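Local coordinates for protein bacterial leucyl aminopeptidase (Legionella pneumophila, PDB 6ESL) that probably acts as a secreted zinc-dependent aminopeptidase that removes amino acids, leucine among them, from the N-termini of peptides, at residues V280-M285 with G332-A337; A203-A208 with Y249-A254. All coordinates share one frame; numbering follows the deposited sequence.

Contact 1 (V280-M285 with G332-A337). With ZN (zinc ion), chain F.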
loop_
_atom_site.group_PDB
_atom_site.type_symbol
_atom_site.label_atom_id
_atom_site.label_comp_id
_atom_site.label_asym_id
_atom_site.label_seq_id
_atom_site.Cartn_x
_atom_site.Cartn_y
_atom_site.Cartn_z
ATOM N N VAL B 280 5.543 6.530 -13.016
ATOM C CA VAL B 280 4.617 6.209 -14.096
ATOM C C VAL B 280 3.173 6.078 -13.552
ATOM O O VAL B 280 2.959 5.454 -12.486
ATOM C CB VAL B 280 5.048 4.877 -14.732
ATOM C CG1 VAL B 280 4.163 4.536 -15.870
ATOM C CG2 VAL B 280 6.479 5.006 -15.207
ATOM N N VAL B 281 2.185 6.622 -14.268
ATOM C CA VAL B 281 0.808 6.296 -13.997
ATOM C C VAL B 281 0.190 5.720 -15.280
ATOM O O VAL B 281 0.589 6.112 -16.434
ATOM C CB VAL B 281 0.007 7.511 -13.440
ATOM C CG1 VAL B 281 0.007 8.673 -14.397
ATOM C CG2 VAL B 281 -1.419 7.178 -13.030
ATOM N N GLN B 282 -0.740 4.805 -15.094
ATOM C CA GLN B 282 -1.492 4.207 -16.168
ATOM C C GLN B 282 -2.981 4.525 -16.022
ATOM O O GLN B 282 -3.596 4.300 -14.952
ATOM C CB GLN B 282 -1.254 2.701 -16.173
ATOM C CG GLN B 282 -2.106 1.838 -17.107
ATOM C CD GLN B 282 -1.787 2.042 -18.566
ATOM O OE1 GLN B 282 -0.896 2.831 -18.924
ATOM N NE2 GLN B 282 -2.452 1.248 -19.426
ATOM N N PHE B 283 -3.554 4.982 -17.126
ATOM C CA PHE B 283 -5.024 5.195 -17.250
ATOM C C PHE B 283 -5.643 4.184 -18.188
ATOM O O PHE B 283 -5.482 4.289 -19.460
ATOM C CB PHE B 283 -5.314 6.628 -17.657
ATOM C CG PHE B 283 -4.937 7.624 -16.625
ATOM C CD1 PHE B 283 -5.839 7.976 -15.601
ATOM C CD2 PHE B 283 -3.711 8.193 -16.614
ATOM C CE1 PHE B 283 -5.473 8.871 -14.597
ATOM C CE2 PHE B 283 -3.364 9.115 -15.669
ATOM C CZ PHE B 283 -4.239 9.390 -14.612
ATOM N N ASP B 284 -6.230 3.173 -17.559
ATOM C CA ASP B 284 -6.942 2.129 -18.242
ATOM C C ASP B 284 -8.336 2.070 -17.640
ATOM O O ASP B 284 -8.547 1.557 -16.541
ATOM C CB ASP B 284 -6.238 0.785 -18.057
ATOM C CG ASP B 284 -6.949 -0.349 -18.768
ATOM O OD1 ASP B 284 -7.990 -0.090 -19.408
ATOM O OD2 ASP B 284 -6.468 -1.499 -18.687
ATOM N N MET B 285 -9.278 2.611 -18.393
ATOM C CA MET B 285 -10.696 2.618 -18.075
ATOM C C MET B 285 -10.950 3.729 -17.044
ATOM O O MET B 285 -10.656 3.638 -15.822
ATOM C CB MET B 285 -11.307 1.271 -17.699
ATOM C CG MET B 285 -10.963 0.184 -18.673
ATOM S SD MET B 285 -11.668 -1.412 -18.356
ATOM C CE MET B 285 -11.140 -1.764 -16.685
ATOM N N GLY B 332 -0.631 -9.223 -15.350
ATOM C CA GLY B 332 -0.789 -8.731 -16.698
ATOM C C GLY B 332 -1.988 -7.823 -16.881
ATOM O O GLY B 332 -2.630 -7.828 -17.878
ATOM N N CYS B 333 -2.313 -7.064 -15.840
ATOM C CA CYS B 333 -3.573 -6.329 -15.814
ATOM C C CYS B 333 -3.588 -5.243 -16.883
ATOM O O CYS B 333 -4.448 -5.225 -17.763
ATOM C CB CYS B 333 -3.807 -5.712 -14.433
ATOM S SG CYS B 333 -5.352 -4.787 -14.281
ATOM N N SER B 334 -2.618 -4.342 -16.790
ATOM C CA SER B 334 -2.434 -3.278 -17.747
ATOM C C SER B 334 -0.994 -2.822 -17.785
ATOM O O SER B 334 -0.134 -3.389 -17.144
ATOM C CB SER B 334 -3.340 -2.094 -17.420
ATOM O OG SER B 334 -3.581 -1.284 -18.520
ATOM N N ASP B 335 -0.747 -1.774 -18.557
ATOM C CA ASP B 335 0.615 -1.387 -18.928
ATOM C C ASP B 335 1.532 -0.927 -17.782
ATOM O O ASP B 335 2.742 -1.015 -17.903
ATOM C CB ASP B 335 0.609 -0.340 -20.099
ATOM C CG ASP B 335 -0.083 -0.867 -21.272
ATOM O OD1 ASP B 335 0.452 -1.847 -21.853
ATOM O OD2 ASP B 335 -1.139 -0.217 -21.655
ATOM N N HIS B 336 0.969 -0.530 -16.644
ATOM C CA HIS B 336 1.802 -0.227 -15.492
ATOM C C HIS B 336 2.661 -1.406 -15.107
ATOM O O HIS B 336 3.782 -1.201 -14.596
ATOM C CB HIS B 336 0.931 0.174 -14.305
ATOM C CG HIS B 336 -0.079 -0.860 -13.946
ATOM N ND1 HIS B 336 -1.201 -1.112 -14.749
ATOM C CD2 HIS B 336 -0.130 -1.741 -12.896
ATOM C CE1 HIS B 336 -1.868 -2.132 -14.174
ATOM N NE2 HIS B 336 -1.227 -2.526 -13.059
ATOM N N ALA B 337 2.214 -2.620 -15.397
ATOM C CA ALA B 337 2.950 -3.808 -14.996
ATOM C C ALA B 337 4.299 -3.916 -15.663
ATOM O O ALA B 337 5.249 -4.462 -15.088
ATOM C CB ALA B 337 2.117 -5.087 -15.219
HETATM ZN ZN ZN F . -7.556 -1.835 -20.965
HETATM O O HOH W 1 -8.638 -2.748 -19.296
#

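Contact 2 (A203-A208 with Y249-A254)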
loop_
_atom_site.group_PDB
_atom_site.type_symbol
_atom_site.label_atom_id
_atom_site.label_comp_id
_atom_site.label_asym_id
_atom_site.label_seq_id
_atom_site.Cartn_x
_atom_site.Cartn_y
_atom_site.Cartn_z
ATOM N N ALA B 203 12.235 11.034 -15.733
ATOM C CA ALA B 203 10.974 11.559 -16.280
ATOM C C ALA B 203 9.724 11.142 -15.488
ATOM O O ALA B 203 9.761 10.191 -14.690
ATOM C CB ALA B 203 10.811 11.119 -17.711
ATOM N N ILE B 204 8.618 11.762 -15.856
ATOM C CA ILE B 204 7.308 11.458 -15.336
ATOM C C ILE B 204 6.537 10.940 -16.529
ATOM O O ILE B 204 6.459 11.597 -17.523
ATOM C CB ILE B 204 6.581 12.702 -14.829
ATOM C CG1 ILE B 204 7.233 13.284 -13.597
ATOM C CG2 ILE B 204 5.147 12.399 -14.510
ATOM C CD1 ILE B 204 7.738 12.272 -12.608
ATOM N N VAL B 205 5.931 9.777 -16.422
ATOM C CA VAL B 205 5.217 9.195 -17.535
ATOM C C VAL B 205 3.711 8.984 -17.286
ATOM O O VAL B 205 3.356 8.495 -16.267
ATOM C CB VAL B 205 5.822 7.839 -17.897
ATOM C CG1 VAL B 205 5.077 7.174 -19.007
ATOM C CG2 VAL B 205 7.307 7.902 -18.132
ATOM N N ILE B 206 2.862 9.371 -18.225
ATOM C CA ILE B 206 1.440 9.178 -18.154
ATOM C C ILE B 206 1.025 8.387 -19.352
ATOM O O ILE B 206 1.248 8.808 -20.444
ATOM C CB ILE B 206 0.699 10.517 -18.151
ATOM C CG1 ILE B 206 1.010 11.317 -16.911
ATOM C CG2 ILE B 206 -0.791 10.324 -18.229
ATOM C CD1 ILE B 206 2.030 12.385 -17.127
ATOM N N GLY B 207 0.356 7.267 -19.148
ATOM C CA GLY B 207 -0.018 6.396 -20.239
ATOM C C GLY B 207 -1.436 5.927 -20.290
ATOM O O GLY B 207 -2.183 6.024 -19.289
ATOM N N ALA B 208 -1.748 5.305 -21.414
ATOM C CA ALA B 208 -3.027 4.647 -21.713
ATOM C C ALA B 208 -2.735 3.732 -22.921
ATOM O O ALA B 208 -1.713 3.941 -23.612
ATOM C CB ALA B 208 -4.064 5.729 -22.144
ATOM N N TYR B 249 6.318 12.575 -20.064
ATOM C CA TYR B 249 5.925 11.826 -21.257
ATOM C C TYR B 249 4.430 11.491 -21.225
ATOM O O TYR B 249 3.918 11.004 -20.249
ATOM C CB TYR B 249 6.777 10.552 -21.461
ATOM C CG TYR B 249 8.250 10.716 -21.821
ATOM C CD1 TYR B 249 9.195 10.824 -20.858
ATOM C CD2 TYR B 249 8.683 10.644 -23.184
ATOM C CE1 TYR B 249 10.568 10.934 -21.183
ATOM C CE2 TYR B 249 10.017 10.745 -23.535
ATOM C CZ TYR B 249 10.958 10.876 -22.531
ATOM O OH TYR B 249 12.284 10.910 -22.820
ATOM N N PHE B 250 3.785 11.682 -22.333
ATOM C CA PHE B 250 2.506 11.105 -22.612
ATOM C C PHE B 250 2.608 9.974 -23.616
ATOM O O PHE B 250 3.095 10.155 -24.685
ATOM C CB PHE B 250 1.427 12.135 -23.025
ATOM C CG PHE B 250 1.043 13.062 -21.918
ATOM C CD1 PHE B 250 1.810 14.234 -21.698
ATOM C CD2 PHE B 250 -0.104 12.844 -21.112
ATOM C CE1 PHE B 250 1.439 15.123 -20.663
ATOM C CE2 PHE B 250 -0.482 13.719 -20.099
ATOM C CZ PHE B 250 0.295 14.841 -19.861
ATOM N N ILE B 251 2.119 8.770 -23.242
ATOM C CA ILE B 251 2.354 7.606 -24.050
ATOM C C ILE B 251 1.062 6.876 -24.309
ATOM O O ILE B 251 0.352 6.567 -23.360
ATOM C CB ILE B 251 3.391 6.666 -23.354
ATOM C CG1 ILE B 251 4.629 7.460 -22.970
ATOM C CG2 ILE B 251 3.741 5.502 -24.296
ATOM C CD1 ILE B 251 5.869 6.686 -22.565
ATOM N N TRP B 252 0.804 6.510 -25.569
ATOM C CA TRP B 252 -0.285 5.668 -25.922
ATOM C C TRP B 252 0.289 4.342 -26.421
ATOM O O TRP B 252 0.855 4.280 -27.496
ATOM C CB TRP B 252 -1.174 6.271 -26.941
ATOM C CG TRP B 252 -1.966 7.534 -26.441
ATOM C CD1 TRP B 252 -3.245 7.571 -26.004
ATOM C CD2 TRP B 252 -1.466 8.881 -26.302
ATOM N NE1 TRP B 252 -3.594 8.841 -25.620
ATOM C CE2 TRP B 252 -2.525 9.661 -25.793
ATOM C CE3 TRP B 252 -0.222 9.505 -26.544
ATOM C CZ2 TRP B 252 -2.388 11.063 -25.564
ATOM C CZ3 TRP B 252 -0.100 10.902 -26.268
ATOM C CH2 TRP B 252 -1.165 11.642 -25.795
ATOM N N TYR B 253 0.108 3.263 -25.635
ATOM C CA TYR B 253 0.732 2.033 -25.974
ATOM C C TYR B 253 -0.071 1.263 -27.010
ATOM O O TYR B 253 -1.257 1.248 -26.936
ATOM C CB TYR B 253 0.843 1.126 -24.700
ATOM C CG TYR B 253 1.495 1.793 -23.564
ATOM C CD1 TYR B 253 2.918 1.990 -23.555
ATOM C CD2 TYR B 253 0.765 2.195 -22.454
ATOM C CE1 TYR B 253 3.544 2.539 -22.444
ATOM C CE2 TYR B 253 1.373 2.856 -21.389
ATOM C CZ TYR B 253 2.743 3.005 -21.380
ATOM O OH TYR B 253 3.330 3.606 -20.311
ATOM N N ALA B 254 0.627 0.600 -27.923
ATOM C CA ALA B 254 0.061 -0.355 -28.833
ATOM C C ALA B 254 -0.130 -1.708 -28.137
ATOM O O ALA B 254 0.608 -2.033 -27.182
ATOM C CB ALA B 254 1.052 -0.570 -29.985
#

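Contact 1 (V280-M285 with G332-A337)
One zinc ligand, Asp284, is backed by a polar relay that starts at a glutamine amide. The contact lies at the C-terminal end of strand 277-282 in the mixed sheet of the M28 peptidase domain. From here the chain runs on to the two-zinc site. Asp284 has CG anti to the backbone N (chi1 -180°). Its carboxylate holds the zinc with both oxygens, OD1 at 2.4 Å and OD2 at 2.5 Å. A water is also bound, its oxygen 2.2 Å from the zinc. His209 and Asp222 bind the same ion, and Asp222 also binds the second zinc with Glu257.

Ser334 OG donates to Asp284 OD2 at 2.9 Å and meets it from above the carboxylate plane. Ser334 OG in turn accepts a bond from Gln282 NE2 at 2.9 Å. Ser334 is thus a second-shell residue. Its two bonds fix the hydroxyl, and its proton probably helps to offset charge on OD2. Gln282 gets there by a bend at chi2 (69°), after CG sets out anti to the backbone N. Its NE2 also makes a weak bond to Asp335 OD2, with the amide and carboxylate planes nearly perpendicular (85°). Asp335 lies near the start of helix 336-340.

The ring of His336 stacks on Phe348 of the neighbouring strand. Cys333 forms a disulfide with Cys329. Gln282 CB rests 3.8 Å from His336 CB, and Gln282 CG lies at the edge of the imidazole.

Contact 2 (A203-A208 with Y249-A254)
Ile206 CG1 and Phe250 CG both stand beside their backbone N and anti to the carbonyl carbon (chi1 -65° and -67°), so the two side chains run side by side. They sit on neighbouring parallel strands of a beta-alpha-beta unit, strand 203-209, helix 220-239 and strand 248-253. Ile206 CD1 lies over one face of the Phe250 ring, toward its rim. Ile206, Phe250, Ala208 and Trp252 share the sheet face that helix 220-239 packs on. Trp252 NE1 bonds to Ser227 O of that helix.

Five backbone hydrogen bonds join the strands. The straightest is Tyr249 N to Ile204 O, 2.7 Å with an angle of 170° at the hydrogen. The opposite face carries Val205, Tyr249 and Ile251. Val205 CG1 is anti to its backbone N and meets Ile251 CD1 at 3.7 Å. Ala203 CB touches the edge of the Tyr249 ring in its plane, 3.5 Å from CE1.

The ring of Tyr253 passes by Gly207, with Gly207 CA 4.0 Å from Tyr253 CE2. Tyr253 OH bonds to Trp339 NE1. Tyr253 N donates to Ala208 O at 2.8 Å.

How the contacts relate
The contacts follow each other along the chain, and their centres lie 10 Å apart. They belong to one sheet, in which strand 203-209 is the neighbour of both 248-253 and 277-282. Two probable backbone hydrogen bonds join them: Phe283 N to Gly207 O at 2.8 Å and Val281 O to Gly207 N at 3.0 Å. Side chains meet too. The Tyr253 ring of contact 2 packs on contact 1, with CD2 3.2 Å from Asp335 OD2 and CE2 3.4 Å from Gln282 OE1. Contact 1 binds zinc directly. Contact 2 lies further back, with the side chain of Ala208 about 8 Å from a zinc, just before the ligand His209.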